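Local coordinates for protein cellulase (Bacillus sp. BG-CS10, PDB 5E09) that hydrolyses internal beta-1,4-glucosidic bonds of cellulose as a family 5 glycoside hydrolase that also carries a family 46 carbohydrate-binding module, at residues G442-F447 against L526-N531. Residues are numbered along the deposited sequence; the frame is centred on the assembly and turned at random.
Sequences GSTSNF and LSKNGN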
loop_
_atom_site.group_PDB
_atom_site.type_symbol
_atom_site.label_atom_id
_atom_site.label_comp_id
_atom_site.label_asym_id
_atom_site.label_seq_id
_atom_site.Cartn_x
_atom_site.Cartn_y
_atom_site.Cartn_z
ATOM N N GLY A 442 19.993 -8.129 -28.016
ATOM C CA GLY A 442 19.746 -6.742 -27.680
ATOM C C GLY A 442 20.817 -6.086 -26.849
ATOM O O GLY A 442 21.824 -6.700 -26.518
ATOM N N SER A 443 20.597 -4.820 -26.522
ATOM C CA SER A 443 21.483 -4.107 -25.619
ATOM C C SER A 443 20.881 -4.107 -24.222
ATOM O O SER A 443 19.672 -4.282 -24.062
ATOM C CB SER A 443 21.722 -2.678 -26.103
ATOM O OG SER A 443 20.538 -1.904 -26.009
ATOM N N THR A 444 21.725 -3.902 -23.216
ATOM C CA THR A 444 21.293 -3.936 -21.819
ATOM C C THR A 444 20.217 -2.900 -21.479
ATOM O O THR A 444 19.486 -3.050 -20.497
ATOM C CB THR A 444 22.482 -3.723 -20.868
ATOM O OG1 THR A 444 23.194 -2.539 -21.247
ATOM C CG2 THR A 444 23.427 -4.911 -20.926
ATOM N N SER A 445 20.112 -1.856 -22.291
ATOM C CA SER A 445 19.165 -0.789 -22.005
ATOM C C SER A 445 17.839 -0.962 -22.748
ATOM O O SER A 445 16.893 -0.211 -22.516
ATOM C CB SER A 445 19.788 0.564 -22.347
ATOM O OG SER A 445 20.152 0.615 -23.714
ATOM N N ASN A 446 17.766 -1.955 -23.630
ATOM C CA ASN A 446 16.559 -2.180 -24.419
ATOM C C ASN A 446 16.247 -3.666 -24.611
ATOM O O ASN A 446 15.921 -4.105 -25.714
ATOM C CB ASN A 446 16.697 -1.499 -25.781
ATOM C CG ASN A 446 15.373 -1.351 -26.496
ATOM O OD1 ASN A 446 14.325 -1.231 -25.862
ATOM N ND2 ASN A 446 15.411 -1.363 -27.825
ATOM N N PHE A 447 16.339 -4.439 -23.534
ATOM C CA PHE A 447 16.223 -5.886 -23.648
ATOM C C PHE A 447 14.838 -6.418 -23.274
ATOM O O PHE A 447 14.325 -6.169 -22.181
ATOM C CB PHE A 447 17.288 -6.572 -22.793
ATOM C CG PHE A 447 17.477 -8.021 -23.130
ATOM C CD1 PHE A 447 18.335 -8.401 -24.149
ATOM C CD2 PHE A 447 16.781 -9.004 -22.440
ATOM C CE1 PHE A 447 18.503 -9.738 -24.474
ATOM C CE2 PHE A 447 16.944 -10.338 -22.754
ATOM C CZ PHE A 447 17.807 -10.708 -23.771
ATOM N N LEU A 526 20.741 -16.112 -20.554
ATOM C CA LEU A 526 21.323 -14.880 -21.076
ATOM C C LEU A 526 22.840 -15.008 -21.173
ATOM O O LEU A 526 23.477 -15.613 -20.320
ATOM C CB LEU A 526 20.965 -13.681 -20.193
ATOM C CG LEU A 526 19.490 -13.405 -19.884
ATOM C CD1 LEU A 526 19.351 -12.141 -19.044
ATOM C CD2 LEU A 526 18.678 -13.295 -21.162
ATOM N N SER A 527 23.410 -14.453 -22.229
ATOM C CA SER A 527 24.846 -14.247 -22.304
ATOM C C SER A 527 25.074 -12.750 -22.376
ATOM O O SER A 527 24.684 -12.102 -23.347
ATOM C CB SER A 527 25.455 -14.962 -23.511
ATOM O OG SER A 527 25.364 -16.368 -23.364
ATOM N N LYS A 528 25.667 -12.200 -21.325
ATOM C CA LYS A 528 25.957 -10.773 -21.265
ATOM C C LYS A 528 27.438 -10.493 -21.485
ATOM O O LYS A 528 28.302 -11.080 -20.831
ATOM C CB LYS A 528 25.529 -10.171 -19.925
ATOM C CG LYS A 528 26.109 -8.774 -19.715
ATOM C CD LYS A 528 25.550 -8.078 -18.497
ATOM C CE LYS A 528 26.231 -6.733 -18.254
ATOM N NZ LYS A 528 27.635 -6.875 -17.770
ATOM N N ASN A 529 27.714 -9.587 -22.413
ATOM C CA ASN A 529 29.060 -9.091 -22.639
ATOM C C ASN A 529 29.015 -7.600 -22.950
ATOM O O ASN A 529 28.426 -7.177 -23.956
ATOM C CB ASN A 529 29.735 -9.866 -23.762
ATOM C CG ASN A 529 31.233 -9.717 -23.741
ATOM O OD1 ASN A 529 31.804 -9.028 -24.575
ATOM N ND2 ASN A 529 31.876 -10.335 -22.762
ATOM N N GLY A 530 29.619 -6.809 -22.066
ATOM C CA GLY A 530 29.556 -5.363 -22.158
ATOM C C GLY A 530 28.119 -4.892 -22.131
ATOM O O GLY A 530 27.363 -5.226 -21.223
ATOM N N ASN A 531 27.733 -4.133 -23.147
ATOM C CA ASN A 531 26.374 -3.633 -23.244
ATOM C C ASN A 531 25.478 -4.512 -24.096
ATOM O O ASN A 531 24.375 -4.105 -24.456
ATOM C CB ASN A 531 26.374 -2.214 -23.811
ATOM C CG ASN A 531 26.724 -1.174 -22.768
ATOM O OD1 ASN A 531 25.885 -0.793 -21.951
ATOM N ND2 ASN A 531 27.969 -0.709 -22.787
#
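The CA of Ser443 lies 3.1 Å from the carbonyl O of Asn531, a CA-H...O contact; at Gly442 just before it, a CB would crowd the Phe447 ring. Ser443 O accepts the N-H of Asn446, closing a type I beta turn in which serines suit because their short side chains let the hydroxyls of Ser443 and Ser445 share a weak hydrogen bond. Next, Thr444 N donates to the same Asn531 O at 2.9 Å, with an N-H...O angle of 151°; the donor stands above the carbonyl plane, 44° out of it. In the antiparallel beta sheet of the carbohydrate-binding module, strand 532-536 runs between strands 436-443 and 521-529; the bond joins the turn that follows strand 436-443 to the loop leading from 521-529 into 532-536, where Gly530 readily adopts its positive phi. Threonine suits the spot because its branches differ: OG1 lies 3.3 Å from Asn531 OD1, whereas CG2 faces the Asn531 backbone and, at 4.3 Å, Lys528 CE. An alanine at Thr444 would keep the backbone bond but would probably leave a gap beside Asn531 and the Lys528 chain. The Lys528 ammonium is salt-bridged to Asp507, which also accepts Gly530 N. Deeper in, with CG anti to the backbone N (chi1 -165°), the Phe447 ring extends to Leu526, meeting CD2 obliquely through CE2 and CZ, CZ at 3.8 Å; both buried apolar side chains also touch Val533 of the intervening strand.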